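Local coordinates for hemolysin-related protein (Vibrio cholerae serotype O1, PDB 6MLT) that is a secreted matrix protein of biofilms that binds calcium and sodium ions and probably binds carbohydrate to help the biofilm adhere, at residues A182-A187 and V221-V226; L237-P242 and E252-E257; G273-A278 and S473-V478; A96-A101 and R144-I149. All blocks are in the same frame, centred on the assembly; numbering follows the deposited sequence.

Contact 1. Residues A182-A187 and V221-V226; sequences APSSIA and VWFSSV
Pro183 lays its ring over the indole of Trp222, and this CH-pi contact is the main ring contact between 182-187 and 221-226. Pro183 CG stands 3.6 Å from the centroid of the five-membered ring of Trp222, 12° off the ring normal, while Pro183 CB reaches on over the six-membered ring, near CE3. The two side chains cross at about a right angle. Trp521 meets the same indole edge-to-face.

Van der Waals contacts follow along the chain. Ser184 CB comes obliquely to the Phe223 ring, 3.4 Å from CD1, and it also touches the carbonyl oxygen of Trp222. Ile186 CG1 lies between its own backbone N and carbonyl carbon (chi1 64°), which sets it 3.4 Å from Ser224 OG; Ile186 CD1 packs against the same hydroxyl oxygen at 3.3 Å. Each segment runs from a loop into the first strand of its four-stranded antiparallel blade (185-188 and 224-227), so the two line the junction of two successive blades of a beta-propeller.

The polar contacts pass through water. One molecule accepts from Ser184 N and donates to Val221 O at 2.7 Å. A second donates to Ser184 OG at 2.9 Å and is also hydrogen-bonded to Ser224 OG, 2.9 Å away, linking the two hydroxyls. Ser184 OG, anti to its backbone N (chi1 169°), takes this bond while touching Phe223 CA. A third water donates to Trp222 O at 2.8 Å, and its link to Ser184 O is weak.

Contact 2. Residues L237-P242 and E252-E257; sequences LVVSVP and EIAVLE
Leu237 and Leu256 face each other as a hydrogen-bonded antiparallel pair: Leu256 N donates to Leu237 O at 2.6 Å and Leu237 N to Leu256 O at 2.8 Å. Val239 with Ala254 and Val241 with Glu252 repeat this pair of reciprocal hydrogen bonds, the last with an almost straight N-H...O angle of 178° from Val241 N to Glu252 O. Between them lie the non-hydrogen-bonded pairs Val238-Val255 and Ser240-Ile253, where CA-H groups approach carbonyls, as Val238 CA does to Ala254 O at 3.3 Å.

Side chains alternate between the two faces. On one, Val239 CG2 packs 3.9 Å from Ala254 CB, Val239 CG1 meets Leu256 CD1, and Val241 CG2 lies 3.8 Å from the aliphatic CG of Glu252. On the other, Val238 CG2 touches Val255 CG2, and Val238 CG1 meets Ile253 CD1; Ile445 of strand 443-448, in the following blade, covers this face.

Further out, the buried carboxylate of Glu252 is satisfied by a salt bridge from OE1 to Arg265 and a hydrogen bond between OE2 and Tyr215 OH, while Ser240 OG bonds Gln277 NE2. This is the central beta hairpin of a four-stranded antiparallel beta-propeller blade.

Contact 3. Residues G273-A278 and S473-V478; sequences GGSVQA and SGKIGV
Gly274 and Gly474 join two nearly parallel backbones, their end-to-end directions 7° apart, by a hydrogen bond from Gly274 N to Gly474 O of 2.8 Å that arrives at a C=O...N angle of 168°, almost on the carbonyl axis. The two segments lead into strands 277-279 and 478-481, the first strands of two adjacent beta-propeller blades. They are far apart in sequence because the chain between them also holds the beta-prism lectin region.

Ser275 carries the polar side-chain contact. Its chi1 of 81° sets OG between the backbone N and the carbonyl carbon and aims it at Lys475 O, to which it donates at 2.8 Å, in the carbonyl plane on a lone pair. The same hydroxymethyl group rests against the start of the Lys475 side chain, with Ser275 CB 3.6 Å from Lys475 CB; the end of the lysine leads away. Lys475 N in turn donates to Ser473 OG, forming an ST turn around Gly474, and Ser473 OG is also bonded to Leu520 O.

Two waters bridge the backbones beyond it. One accepts from Ser275 N and donates to Ile476 O at 2.8 Å; the other donates to Val276 O and Ile476 O, so that this one carbonyl is approached by both.

Apolar packing takes over toward the strands. Val276 CG1 sits 3.5 Å from Gly477 CA, where the chain offers only backbone to it. Further on, Val478 CG2 lies over the backbone of Ala278, 3.8 Å from its N and 4.0 Å from its CB.

Contact 4. Residues A96-A101 and R144-I149; sequences ARYAPA and RSVGDI
Tyr98 holds CG anti to its own carbonyl carbon (chi1 -64°), and chi2 of -90° turns its ring so that one face lies against Gly147. Gly147 CA stands 3.5 Å from the ring centroid and 4° off the normal, a CH-pi contact over the centre of the ring. The backbone running on from it skirts the same ring, with Gly147 C over the face and Asp148 N meeting CD1 obliquely at 3.4 Å. Val146 CG1, anti to its backbone N, touches Tyr98 CD2 obliquely at 3.8 Å, and the Arg97 guanidinium reaches toward the same methyl; its NH2 is engaged in a salt bridge with Asp95.

Beyond the ring, Ala101 CB packs 3.5 Å from Ile149 O and also meets Ile149 CG2.

Between the aromatic and aliphatic contacts the segments are joined by water. One molecule donates to Ala99 O and to Gly147 O at 2.8 Å, bridging the backbones. Two more lie within bonding distance of Asp148 OD1, one of them 2.6 Å away and also within bonding distance of Ala99 O, the other shared with Pro100 O. Ile149 N adds a weak bond to Asp148 OD1 from within its own segment. Trp521 also meets the Tyr98 ring, and the Asp148 side chain touches Tyr576. Such entry loops, leading into strands 101-103 and 150-152, pack side by side where neighbouring blades of a beta-propeller meet.

How the contacts relate
All four contacts are buried, and none lies at an annotated metal site. Contact 2 lies within one blade and is held by regular backbone hydrogen bonding, whereas contacts 1, 3 and 4 join entry segments of neighbouring blades. Contacts 1 and 4 dispense with direct hydrogen bonds across their segments and rely on a ring face and bridging waters; contact 3 adds direct polar bonds. Contact 1 touches the other three: Ser225 O and Trp222 N bond to strand 236-241 of contact 2, Phe223 N to Ser275 O of contact 3, and Pro183 O to Asp148 N of contact 4. Gln277 links contacts 1, 2 and 3, while contact 4 touches neither contact 2 nor contact 3.

Contact 1. Residues A182-A187 and V221-V226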
# COMPACT_ATOMS: atom_id res chain seq x y z
N ALA A 182 -15.89 -14.98 6.67
CA ALA A 182 -14.58 -14.68 6.11
C ALA A 182 -13.73 -14.02 7.19
O ALA A 182 -14.12 -12.97 7.71
CB ALA A 182 -14.71 -13.77 4.89
N PRO A 183 -12.59 -14.60 7.58
CA PRO A 183 -11.77 -13.92 8.59
C PRO A 183 -11.26 -12.57 8.13
O PRO A 183 -10.98 -11.71 8.97
CB PRO A 183 -10.61 -14.90 8.84
CG PRO A 183 -10.59 -15.81 7.66
CD PRO A 183 -12.01 -15.89 7.16
N SER A 184 -11.15 -12.36 6.81
CA SER A 184 -10.57 -11.16 6.24
C SER A 184 -11.38 -10.65 5.07
O SER A 184 -11.75 -11.42 4.17
CB SER A 184 -9.14 -11.44 5.73
OG SER A 184 -8.68 -10.35 4.96
N SER A 185 -11.61 -9.34 5.04
CA SER A 185 -12.20 -8.65 3.91
C SER A 185 -11.40 -7.39 3.62
O SER A 185 -10.96 -6.71 4.55
CB SER A 185 -13.67 -8.26 4.17
OG SER A 185 -14.43 -9.34 4.67
N ILE A 186 -11.21 -7.07 2.33
CA ILE A 186 -10.65 -5.79 1.93
C ILE A 186 -11.42 -5.27 0.72
O ILE A 186 -12.13 -6.02 0.05
CB ILE A 186 -9.13 -5.86 1.60
CG1 ILE A 186 -8.87 -6.76 0.39
CG2 ILE A 186 -8.35 -6.36 2.81
CD1 ILE A 186 -7.49 -6.52 -0.24
N ALA A 187 -11.25 -3.98 0.44
CA ALA A 187 -11.88 -3.35 -0.71
C ALA A 187 -10.84 -2.67 -1.58
O ALA A 187 -9.91 -2.03 -1.07
CB ALA A 187 -12.93 -2.33 -0.28
N VAL A 221 -9.33 -18.87 2.76
CA VAL A 221 -8.39 -17.81 2.42
C VAL A 221 -8.48 -16.74 3.50
O VAL A 221 -9.56 -16.21 3.78
CB VAL A 221 -8.69 -17.21 1.04
CG1 VAL A 221 -7.72 -16.09 0.72
CG2 VAL A 221 -8.63 -18.28 -0.04
N TRP A 222 -7.35 -16.43 4.12
CA TRP A 222 -7.28 -15.50 5.23
C TRP A 222 -6.89 -14.12 4.69
O TRP A 222 -7.52 -13.68 3.72
CB TRP A 222 -6.36 -16.06 6.31
CG TRP A 222 -7.06 -17.03 7.21
CD1 TRP A 222 -7.55 -18.26 6.88
CD2 TRP A 222 -7.34 -16.86 8.61
NE1 TRP A 222 -8.12 -18.86 7.98
CE2 TRP A 222 -8.00 -18.02 9.05
CE3 TRP A 222 -7.09 -15.83 9.52
CZ2 TRP A 222 -8.42 -18.18 10.37
CZ3 TRP A 222 -7.51 -15.99 10.84
CH2 TRP A 222 -8.16 -17.15 11.24
N PHE A 223 -5.90 -13.44 5.24
CA PHE A 223 -5.69 -12.03 4.94
C PHE A 223 -5.02 -11.85 3.58
O PHE A 223 -4.30 -12.72 3.08
CB PHE A 223 -4.87 -11.37 6.04
CG PHE A 223 -5.57 -11.36 7.37
CD1 PHE A 223 -6.54 -10.42 7.64
CD2 PHE A 223 -5.28 -12.31 8.34
CE1 PHE A 223 -7.21 -10.42 8.85
CE2 PHE A 223 -5.95 -12.31 9.55
CZ PHE A 223 -6.91 -11.36 9.80
N SER A 224 -5.28 -10.69 2.99
CA SER A 224 -4.78 -10.35 1.68
C SER A 224 -4.19 -8.95 1.72
O SER A 224 -4.43 -8.17 2.64
CB SER A 224 -5.90 -10.43 0.63
OG SER A 224 -6.94 -9.52 0.93
N SER A 225 -3.39 -8.68 0.70
CA SER A 225 -2.75 -7.40 0.47
C SER A 225 -2.95 -7.05 -1.00
O SER A 225 -3.00 -7.93 -1.85
CB SER A 225 -1.24 -7.44 0.77
OG SER A 225 -0.97 -7.89 2.08
N VAL A 226 -3.05 -5.76 -1.29
CA VAL A 226 -3.08 -5.28 -2.67
C VAL A 226 -1.83 -4.46 -2.90
O VAL A 226 -1.38 -3.73 -2.01
CB VAL A 226 -4.36 -4.47 -2.96
CG1 VAL A 226 -4.46 -3.25 -2.07
CG2 VAL A 226 -4.42 -4.07 -4.42
O HOH W 1 -11.25 -14.27 4.57
O HOH W 2 -9.29 -10.56 2.17
O HOH W 3 -9.66 -13.08 2.06

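Contact 2. Residues L237-P242 and E252-E257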
# COMPACT_ATOMS: atom_id res chain seq x y z
N LEU A 237 -3.10 -8.91 -6.16
CA LEU A 237 -3.65 -9.32 -4.88
C LEU A 237 -2.80 -10.45 -4.33
O LEU A 237 -2.57 -11.45 -5.02
CB LEU A 237 -5.10 -9.76 -5.06
CG LEU A 237 -6.02 -9.95 -3.86
CD1 LEU A 237 -6.22 -8.64 -3.11
CD2 LEU A 237 -7.36 -10.50 -4.35
N VAL A 238 -2.31 -10.29 -3.10
CA VAL A 238 -1.55 -11.33 -2.41
C VAL A 238 -2.47 -11.98 -1.38
O VAL A 238 -3.09 -11.27 -0.58
CB VAL A 238 -0.30 -10.75 -1.73
CG1 VAL A 238 0.56 -11.87 -1.18
CG2 VAL A 238 0.49 -9.89 -2.70
N VAL A 239 -2.53 -13.31 -1.38
CA VAL A 239 -3.44 -14.04 -0.50
C VAL A 239 -2.69 -15.16 0.21
O VAL A 239 -1.75 -15.75 -0.34
CB VAL A 239 -4.65 -14.61 -1.28
CG1 VAL A 239 -5.41 -13.50 -1.98
CG2 VAL A 239 -4.20 -15.67 -2.28
N SER A 240 -3.13 -15.46 1.43
CA SER A 240 -2.55 -16.52 2.26
C SER A 240 -3.63 -17.53 2.64
O SER A 240 -4.73 -17.14 3.06
CB SER A 240 -1.94 -15.94 3.55
OG SER A 240 -0.75 -15.21 3.29
N VAL A 241 -3.30 -18.81 2.51
CA VAL A 241 -4.14 -19.91 3.00
C VAL A 241 -3.34 -20.65 4.07
O VAL A 241 -2.39 -21.36 3.73
CB VAL A 241 -4.54 -20.86 1.86
CG1 VAL A 241 -5.40 -22.00 2.39
CG2 VAL A 241 -5.27 -20.10 0.76
N PRO A 242 -3.67 -20.52 5.35
CA PRO A 242 -2.83 -21.14 6.38
C PRO A 242 -3.07 -22.62 6.57
O PRO A 242 -2.15 -23.36 6.93
CB PRO A 242 -3.20 -20.35 7.65
CG PRO A 242 -4.57 -19.83 7.40
CD PRO A 242 -4.65 -19.58 5.92
N GLU A 252 -0.91 -22.23 1.23
CA GLU A 252 -0.23 -21.60 0.12
C GLU A 252 -0.12 -20.10 0.36
O GLU A 252 -0.81 -19.53 1.22
CB GLU A 252 -0.94 -21.86 -1.21
CG GLU A 252 -2.30 -21.20 -1.34
CD GLU A 252 -2.94 -21.48 -2.69
OE1 GLU A 252 -3.66 -22.50 -2.82
OE2 GLU A 252 -2.70 -20.70 -3.63
N ILE A 253 0.78 -19.49 -0.39
CA ILE A 253 0.79 -18.05 -0.63
C ILE A 253 0.69 -17.86 -2.13
O ILE A 253 1.30 -18.62 -2.90
CB ILE A 253 2.05 -17.36 -0.06
CG1 ILE A 253 1.98 -15.86 -0.34
CG2 ILE A 253 3.31 -17.96 -0.68
CD1 ILE A 253 2.57 -15.02 0.74
N ALA A 254 -0.10 -16.88 -2.56
CA ALA A 254 -0.33 -16.72 -3.98
C ALA A 254 -0.48 -15.24 -4.31
O ALA A 254 -0.92 -14.44 -3.47
CB ALA A 254 -1.57 -17.49 -4.44
N VAL A 255 -0.10 -14.89 -5.53
CA VAL A 255 -0.34 -13.57 -6.08
C VAL A 255 -1.32 -13.73 -7.23
O VAL A 255 -1.07 -14.49 -8.17
CB VAL A 255 0.96 -12.90 -6.56
CG1 VAL A 255 0.67 -11.56 -7.20
CG2 VAL A 255 1.93 -12.74 -5.39
N LEU A 256 -2.43 -13.01 -7.15
CA LEU A 256 -3.47 -13.05 -8.15
C LEU A 256 -3.50 -11.74 -8.92
O LEU A 256 -3.22 -10.67 -8.36
CB LEU A 256 -4.84 -13.29 -7.52
CG LEU A 256 -4.93 -14.45 -6.53
CD1 LEU A 256 -6.32 -14.51 -5.93
CD2 LEU A 256 -4.58 -15.75 -7.21
N GLU A 257 -3.83 -11.83 -10.20
CA GLU A 257 -4.10 -10.66 -11.02
C GLU A 257 -5.49 -10.12 -10.69
O GLU A 257 -6.29 -10.76 -10.00
CB GLU A 257 -4.00 -11.01 -12.50
CG GLU A 257 -2.70 -11.71 -12.91
CD GLU A 257 -1.49 -10.80 -12.87
OE1 GLU A 257 -1.66 -9.58 -12.65
OE2 GLU A 257 -0.36 -11.30 -13.07
O HOH W 4 0.60 -18.14 3.24

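Contact 3. Residues G273-A278 and S473-V478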
# COMPACT_ATOMS: atom_id res chain seq x y z
N GLY A 273 1.65 -23.12 6.30
CA GLY A 273 0.89 -22.13 7.02
C GLY A 273 1.06 -20.74 6.44
O GLY A 273 1.49 -20.54 5.30
N GLY A 274 0.71 -19.75 7.26
CA GLY A 274 0.73 -18.36 6.86
C GLY A 274 -0.67 -17.82 6.66
O GLY A 274 -1.43 -18.35 5.84
N SER A 275 -1.04 -16.77 7.41
CA SER A 275 -2.37 -16.17 7.30
C SER A 275 -2.35 -14.74 6.77
O SER A 275 -3.41 -14.24 6.37
CB SER A 275 -3.07 -16.14 8.66
OG SER A 275 -2.63 -15.05 9.45
N VAL A 276 -1.19 -14.07 6.77
CA VAL A 276 -1.13 -12.64 6.50
C VAL A 276 0.27 -12.32 6.01
O VAL A 276 1.23 -13.03 6.32
CB VAL A 276 -1.50 -11.83 7.77
CG1 VAL A 276 -0.49 -12.06 8.88
CG2 VAL A 276 -1.61 -10.33 7.46
N GLN A 277 0.37 -11.25 5.22
CA GLN A 277 1.64 -10.79 4.67
C GLN A 277 1.75 -9.29 4.84
O GLN A 277 0.75 -8.59 5.04
CB GLN A 277 1.78 -11.10 3.17
CG GLN A 277 0.89 -12.19 2.64
CD GLN A 277 -0.59 -11.79 2.55
OE1 GLN A 277 -0.94 -10.62 2.44
NE2 GLN A 277 -1.45 -12.79 2.59
N ALA A 278 2.99 -8.81 4.75
CA ALA A 278 3.29 -7.41 4.51
C ALA A 278 3.95 -7.30 3.15
O ALA A 278 4.72 -8.19 2.75
CB ALA A 278 4.19 -6.83 5.61
N SER A 473 0.50 -21.96 16.07
CA SER A 473 -0.52 -21.20 15.36
C SER A 473 -0.34 -21.31 13.85
O SER A 473 -1.27 -21.70 13.14
CB SER A 473 -0.49 -19.73 15.80
OG SER A 473 -0.99 -18.85 14.81
N GLY A 474 0.84 -20.96 13.35
CA GLY A 474 1.06 -20.89 11.93
C GLY A 474 0.39 -19.71 11.25
O GLY A 474 0.32 -19.69 10.02
N LYS A 475 -0.11 -18.74 12.01
CA LYS A 475 -0.78 -17.58 11.44
C LYS A 475 -0.18 -16.25 11.87
O LYS A 475 -0.70 -15.20 11.47
CB LYS A 475 -2.27 -17.60 11.81
CG LYS A 475 -3.02 -18.85 11.36
CD LYS A 475 -4.53 -18.73 11.61
CE LYS A 475 -5.29 -19.99 11.24
NZ LYS A 475 -4.89 -21.16 12.07
N ILE A 476 0.90 -16.26 12.65
CA ILE A 476 1.37 -15.04 13.29
C ILE A 476 1.68 -13.98 12.23
O ILE A 476 2.11 -14.27 11.11
CB ILE A 476 2.60 -15.30 14.18
CG1 ILE A 476 2.98 -14.05 14.99
CG2 ILE A 476 3.79 -15.77 13.35
CD1 ILE A 476 1.91 -13.61 16.00
N GLY A 477 1.43 -12.73 12.59
CA GLY A 477 1.55 -11.64 11.65
C GLY A 477 2.94 -11.03 11.60
O GLY A 477 3.82 -11.33 12.40
N VAL A 478 3.10 -10.15 10.61
CA VAL A 478 4.30 -9.35 10.42
C VAL A 478 3.84 -7.96 10.01
O VAL A 478 2.71 -7.76 9.56
CB VAL A 478 5.24 -9.94 9.35
CG1 VAL A 478 5.76 -11.30 9.79
CG2 VAL A 478 4.51 -10.06 8.01
O HOH W 5 1.06 -15.63 8.95
O HOH W 6 2.86 -13.15 8.57

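Contact 4. Residues A96-A101 and R144-I149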
# COMPACT_ATOMS: atom_id res chain seq x y z
N ALA A 96 -11.52 -11.25 21.29
CA ALA A 96 -10.15 -10.96 21.67
C ALA A 96 -9.13 -11.39 20.63
O ALA A 96 -7.94 -11.11 20.79
CB ALA A 96 -9.83 -11.63 23.01
N ARG A 97 -9.57 -12.06 19.55
CA ARG A 97 -8.66 -12.57 18.54
C ARG A 97 -8.48 -11.64 17.35
O ARG A 97 -7.50 -11.80 16.61
CB ARG A 97 -9.15 -13.93 18.03
CG ARG A 97 -9.24 -15.00 19.11
CD ARG A 97 -10.07 -16.19 18.66
NE ARG A 97 -11.49 -15.86 18.62
CZ ARG A 97 -12.46 -16.75 18.47
NH1 ARG A 97 -12.17 -18.04 18.33
NH2 ARG A 97 -13.72 -16.35 18.46
N TYR A 98 -9.39 -10.70 17.15
CA TYR A 98 -9.34 -9.79 16.01
C TYR A 98 -9.28 -8.35 16.50
O TYR A 98 -10.03 -7.96 17.40
CB TYR A 98 -10.56 -9.98 15.10
CG TYR A 98 -10.65 -11.34 14.44
CD1 TYR A 98 -10.06 -11.57 13.20
CD2 TYR A 98 -11.33 -12.39 15.05
CE1 TYR A 98 -10.14 -12.81 12.59
CE2 TYR A 98 -11.42 -13.63 14.44
CZ TYR A 98 -10.82 -13.84 13.21
OH TYR A 98 -10.90 -15.06 12.59
N ALA A 99 -8.40 -7.57 15.90
CA ALA A 99 -8.35 -6.16 16.24
C ALA A 99 -9.64 -5.48 15.79
O ALA A 99 -10.17 -5.79 14.72
CB ALA A 99 -7.16 -5.48 15.57
N PRO A 100 -10.18 -4.57 16.59
CA PRO A 100 -11.27 -3.72 16.09
C PRO A 100 -10.77 -2.76 15.03
O PRO A 100 -9.59 -2.80 14.67
CB PRO A 100 -11.76 -2.99 17.35
CG PRO A 100 -10.66 -3.05 18.31
CD PRO A 100 -9.84 -4.27 17.99
N ALA A 101 -11.65 -1.91 14.51
CA ALA A 101 -11.30 -0.90 13.52
C ALA A 101 -11.86 0.43 13.98
O ALA A 101 -12.91 0.49 14.63
CB ALA A 101 -11.85 -1.24 12.14
N ARG A 144 -19.53 -17.35 13.28
CA ARG A 144 -19.61 -16.99 11.87
C ARG A 144 -19.73 -15.49 11.63
O ARG A 144 -19.63 -15.05 10.48
CB ARG A 144 -20.80 -17.71 11.21
N SER A 145 -19.93 -14.70 12.69
CA SER A 145 -20.07 -13.25 12.56
C SER A 145 -18.85 -12.49 13.08
O SER A 145 -18.90 -11.27 13.20
CB SER A 145 -21.32 -12.77 13.30
OG SER A 145 -21.14 -12.84 14.71
N VAL A 146 -17.76 -13.20 13.38
CA VAL A 146 -16.59 -12.62 14.02
C VAL A 146 -15.40 -12.74 13.07
O VAL A 146 -15.08 -13.83 12.60
CB VAL A 146 -16.29 -13.32 15.35
CG1 VAL A 146 -14.97 -12.84 15.94
CG2 VAL A 146 -17.43 -13.09 16.34
N GLY A 147 -14.75 -11.61 12.81
CA GLY A 147 -13.53 -11.62 12.04
C GLY A 147 -12.96 -10.22 11.95
O GLY A 147 -13.28 -9.35 12.75
N ASP A 148 -12.10 -10.02 10.96
CA ASP A 148 -11.54 -8.70 10.74
C ASP A 148 -12.63 -7.74 10.28
O ASP A 148 -13.64 -8.13 9.69
CB ASP A 148 -10.42 -8.76 9.70
CG ASP A 148 -9.64 -7.45 9.59
OD1 ASP A 148 -9.67 -6.65 10.55
OD2 ASP A 148 -9.00 -7.22 8.53
N ILE A 149 -12.42 -6.46 10.60
CA ILE A 149 -13.28 -5.38 10.14
C ILE A 149 -12.41 -4.36 9.44
O ILE A 149 -11.38 -3.94 9.98
CB ILE A 149 -14.05 -4.74 11.31
CG1 ILE A 149 -15.00 -5.77 11.93
CG2 ILE A 149 -14.81 -3.52 10.83
CD1 ILE A 149 -15.70 -5.30 13.18
O HOH W 7 -12.82 -6.89 14.09
O HOH W 8 -9.05 -7.46 12.95
O HOH W 9 -9.21 -4.13 12.08